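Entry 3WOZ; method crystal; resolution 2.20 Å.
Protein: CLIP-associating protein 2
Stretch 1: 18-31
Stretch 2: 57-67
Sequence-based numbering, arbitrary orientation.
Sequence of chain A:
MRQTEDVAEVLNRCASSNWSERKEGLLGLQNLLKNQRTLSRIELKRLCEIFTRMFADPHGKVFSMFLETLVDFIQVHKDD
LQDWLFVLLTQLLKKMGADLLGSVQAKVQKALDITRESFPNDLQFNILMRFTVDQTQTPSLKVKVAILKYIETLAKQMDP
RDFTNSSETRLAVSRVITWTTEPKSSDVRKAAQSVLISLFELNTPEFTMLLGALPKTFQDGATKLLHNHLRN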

# COMPACT_ATOMS: atom_id res chain seq x y z
N ASN A 18 8.33 8.32 24.97
CA ASN A 18 9.57 9.09 24.81
C ASN A 18 10.29 8.73 23.50
O ASN A 18 10.60 7.55 23.26
CB ASN A 18 10.50 8.85 26.00
CG ASN A 18 11.82 9.59 25.88
OD1 ASN A 18 11.93 10.59 25.17
ND2 ASN A 18 12.83 9.11 26.59
N TRP A 19 10.57 9.74 22.68
CA TRP A 19 11.16 9.54 21.35
C TRP A 19 12.55 8.89 21.39
O TRP A 19 12.87 8.05 20.54
CB TRP A 19 11.20 10.85 20.55
CG TRP A 19 12.32 11.80 20.90
CD1 TRP A 19 12.25 12.87 21.75
CD2 TRP A 19 13.67 11.75 20.41
NE1 TRP A 19 13.48 13.49 21.82
CE2 TRP A 19 14.36 12.83 21.01
CE3 TRP A 19 14.36 10.91 19.53
CZ2 TRP A 19 15.72 13.08 20.76
CZ3 TRP A 19 15.71 11.17 19.28
CH2 TRP A 19 16.37 12.25 19.89
N SER A 20 13.36 9.29 22.37
CA SER A 20 14.72 8.77 22.52
C SER A 20 14.70 7.27 22.78
O SER A 20 15.56 6.53 22.29
CB SER A 20 15.42 9.50 23.67
OG SER A 20 16.82 9.31 23.62
N GLU A 21 13.70 6.83 23.54
CA GLU A 21 13.50 5.43 23.87
C GLU A 21 12.98 4.64 22.67
O GLU A 21 13.38 3.50 22.46
CB GLU A 21 12.56 5.31 25.06
CG GLU A 21 13.17 5.74 26.38
CD GLU A 21 13.50 4.57 27.27
OE1 GLU A 21 12.56 4.06 27.93
OE2 GLU A 21 14.68 4.16 27.32
N ARG A 22 12.10 5.26 21.88
CA ARG A 22 11.61 4.65 20.64
C ARG A 22 12.75 4.44 19.65
O ARG A 22 12.82 3.41 18.98
CB ARG A 22 10.49 5.49 20.01
CG ARG A 22 9.20 5.47 20.81
CD ARG A 22 8.00 5.95 19.99
NE ARG A 22 8.19 7.28 19.42
CZ ARG A 22 7.94 8.43 20.04
NH1 ARG A 22 7.49 8.45 21.29
NH2 ARG A 22 8.14 9.58 19.41
N LYS A 23 13.64 5.43 19.56
CA LYS A 23 14.83 5.34 18.72
C LYS A 23 15.72 4.17 19.14
O LYS A 23 16.14 3.37 18.30
CB LYS A 23 15.62 6.66 18.80
CG LYS A 23 17.01 6.63 18.19
CD LYS A 23 17.76 7.92 18.46
CE LYS A 23 19.22 7.82 18.02
NZ LYS A 23 19.94 9.12 18.17
N GLU A 24 15.97 4.06 20.44
CA GLU A 24 16.80 2.99 20.98
C GLU A 24 16.16 1.62 20.77
O GLU A 24 16.84 0.65 20.47
CB GLU A 24 17.10 3.22 22.47
CG GLU A 24 18.51 2.82 22.89
CD GLU A 24 19.61 3.59 22.17
OE1 GLU A 24 19.45 4.81 21.90
OE2 GLU A 24 20.66 2.98 21.86
N GLY A 25 14.83 1.56 20.91
CA GLY A 25 14.06 0.35 20.63
C GLY A 25 14.18 -0.12 19.18
O GLY A 25 14.37 -1.31 18.92
N LEU A 26 14.06 0.82 18.25
CA LEU A 26 14.19 0.53 16.81
C LEU A 26 15.59 0.03 16.44
O LEU A 26 15.73 -0.83 15.58
CB LEU A 26 13.79 1.74 15.96
CG LEU A 26 12.29 2.06 15.89
CD1 LEU A 26 12.07 3.42 15.24
CD2 LEU A 26 11.52 0.98 15.15
N LEU A 27 16.61 0.60 17.08
CA LEU A 27 17.98 0.11 16.93
C LEU A 27 18.10 -1.34 17.42
O LEU A 27 18.71 -2.17 16.75
CB LEU A 27 18.97 1.00 17.68
CG LEU A 27 19.21 2.42 17.13
CD1 LEU A 27 20.00 3.26 18.13
CD2 LEU A 27 19.92 2.38 15.78
N GLY A 28 17.50 -1.62 18.58
CA GLY A 28 17.44 -2.97 19.13
C GLY A 28 16.67 -3.94 18.25
O GLY A 28 17.10 -5.07 18.03
N LEU A 29 15.54 -3.47 17.72
CA LEU A 29 14.71 -4.28 16.82
C LEU A 29 15.43 -4.59 15.52
O LEU A 29 15.40 -5.73 15.05
CB LEU A 29 13.37 -3.59 16.55
CG LEU A 29 12.40 -4.20 15.54
CD1 LEU A 29 12.08 -5.67 15.84
CD2 LEU A 29 11.12 -3.37 15.48
N GLN A 30 16.08 -3.58 14.94
CA GLN A 30 16.87 -3.75 13.73
C GLN A 30 17.93 -4.83 13.95
O GLN A 30 18.11 -5.71 13.10
CB GLN A 30 17.54 -2.43 13.32
CG GLN A 30 16.61 -1.47 12.57
CD GLN A 30 17.16 -0.04 12.46
OE1 GLN A 30 16.42 0.90 12.13
NE2 GLN A 30 18.45 0.13 12.73
N ASN A 31 18.61 -4.76 15.09
CA ASN A 31 19.61 -5.75 15.46
C ASN A 31 19.02 -7.16 15.57
O ASN A 31 19.59 -8.12 15.04
CB ASN A 31 20.30 -5.35 16.76
CG ASN A 31 21.76 -5.78 16.81
OD1 ASN A 31 22.15 -6.55 17.69
ND2 ASN A 31 22.56 -5.30 15.86
N ASP A 57 3.81 8.45 14.10
CA ASP A 57 4.83 8.93 15.04
C ASP A 57 5.18 10.39 14.74
O ASP A 57 5.55 10.72 13.61
CB ASP A 57 6.08 8.05 14.97
CG ASP A 57 6.97 8.20 16.19
OD1 ASP A 57 7.58 9.28 16.39
OD2 ASP A 57 7.07 7.22 16.96
N PRO A 58 5.08 11.27 15.76
CA PRO A 58 5.26 12.71 15.52
C PRO A 58 6.73 13.13 15.40
O PRO A 58 7.00 14.25 14.95
CB PRO A 58 4.61 13.35 16.75
CG PRO A 58 4.83 12.36 17.83
CD PRO A 58 4.75 10.99 17.17
N HIS A 59 7.65 12.27 15.81
CA HIS A 59 9.06 12.58 15.74
C HIS A 59 9.67 12.12 14.42
O HIS A 59 9.62 10.93 14.08
CB HIS A 59 9.81 11.96 16.92
CG HIS A 59 11.16 12.56 17.15
ND1 HIS A 59 12.28 12.16 16.45
CD2 HIS A 59 11.57 13.54 17.99
CE1 HIS A 59 13.32 12.86 16.86
NE2 HIS A 59 12.92 13.70 17.79
N GLY A 60 10.24 13.08 13.68
CA GLY A 60 10.81 12.84 12.35
C GLY A 60 11.90 11.78 12.25
O GLY A 60 11.92 11.00 11.30
N LYS A 61 12.80 11.76 13.23
CA LYS A 61 13.91 10.80 13.22
C LYS A 61 13.40 9.39 13.51
O LYS A 61 13.78 8.44 12.83
CB LYS A 61 15.00 11.22 14.23
CG LYS A 61 16.15 10.22 14.43
CD LYS A 61 16.99 10.04 13.16
CE LYS A 61 18.23 9.21 13.43
NZ LYS A 61 18.86 8.74 12.17
N VAL A 62 12.53 9.28 14.51
CA VAL A 62 11.92 8.00 14.86
C VAL A 62 11.16 7.42 13.67
O VAL A 62 11.31 6.24 13.35
CB VAL A 62 10.99 8.13 16.09
CG1 VAL A 62 10.34 6.79 16.42
CG2 VAL A 62 11.76 8.65 17.31
N PHE A 63 10.38 8.27 13.00
CA PHE A 63 9.54 7.85 11.88
C PHE A 63 10.36 7.36 10.68
O PHE A 63 10.04 6.33 10.10
CB PHE A 63 8.57 8.97 11.46
CG PHE A 63 7.67 8.61 10.31
CD1 PHE A 63 7.87 9.16 9.05
CD2 PHE A 63 6.62 7.70 10.48
CE1 PHE A 63 7.05 8.83 7.97
CE2 PHE A 63 5.79 7.36 9.41
CZ PHE A 63 6.00 7.93 8.15
N SER A 64 11.42 8.09 10.34
CA SER A 64 12.33 7.68 9.27
C SER A 64 13.07 6.38 9.59
O SER A 64 13.25 5.55 8.70
CB SER A 64 13.33 8.79 8.95
OG SER A 64 12.76 9.68 8.01
N MSE A 65 13.47 6.21 10.85
CA MSE A 65 14.07 4.96 11.32
C MSE A 65 13.08 3.79 11.27
O MSE A 65 13.46 2.65 10.99
CB MSE A 65 14.58 5.11 12.74
CG MSE A 65 15.83 5.95 12.90
SE MSE A 65 16.27 6.02 14.80
CE MSE A 65 16.62 4.12 15.07
N PHE A 66 11.81 4.09 11.57
CA PHE A 66 10.72 3.11 11.50
C PHE A 66 10.53 2.61 10.07
O PHE A 66 10.49 1.41 9.83
CB PHE A 66 9.43 3.71 12.07
CG PHE A 66 8.16 3.13 11.51
CD1 PHE A 66 7.79 1.81 11.78
CD2 PHE A 66 7.31 3.91 10.72
CE1 PHE A 66 6.60 1.28 11.26
CE2 PHE A 66 6.12 3.39 10.20
CZ PHE A 66 5.76 2.07 10.47
N LEU A 67 10.45 3.54 9.12
CA LEU A 67 10.36 3.21 7.70
C LEU A 67 11.50 2.31 7.21
O LEU A 67 11.28 1.41 6.40
CB LEU A 67 10.31 4.47 6.84
CG LEU A 67 9.03 5.30 6.90
CD1 LEU A 67 9.21 6.56 6.07
CD2 LEU A 67 7.79 4.50 6.45

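What fills the space between the two helices? Their axes run nearly parallel, 18° apart, and approach to 9.4 Å, close enough for side chains of 60-67 to drop into hollows of 19-31. V62 sits among W19, R22, K23 and L26, and M65, a selenomethionine, among K23, L26, L27 and Q30. Being compact and branched, V62 fits where the backbones are close: V62 CA lies 5.5 Å from K23 CA, and V62 CG1 meets L26 CD1 at 4.0 Å.

Why does a long, unbranched side chain suit position 65? It reaches to the neighbouring helix and has the largest area covered in this contact. With chi3 near 64° (p), M65 CE lies 3.8 Å from L26 CB, 3.7 Å from L27 CG and 3.4 Å from K23 O. The extended K23 lends its aliphatic part, CG standing 3.5 Å from M65 SE. L26 CD1 also approaches F66 CB at 4.1 Å, although the CA-to-CB bond of F66 points away overall.

How is the contact closed at the helix starts? W19 and H59 form an offset stack, with the five-membered ring of W19 and the H59 ring 4.1 Å apart between centroids and their planes at 8°. H59 has a second task: its ND1 caps its own helix, accepting weak bonds from K61 N at 3.3 Å and V62 N at 3.5 Å. The other ring nitrogen, NE2, lies over the W19 face, 3.4 Å from CD2.

Where does charge enter? R22 forms a salt bridge with D57: NE to OD2 is 2.7 Å, a weak hydrogen bond by its angle, and NH2 donates to OD1 at 3.1 Å. D57 OD1 also accepts from H59 N at 3.0 Å. The guanidinium of buried R22 thus has its charge matched, while V62 CG1 packs against its edge, 3.7 Å from R22 NE.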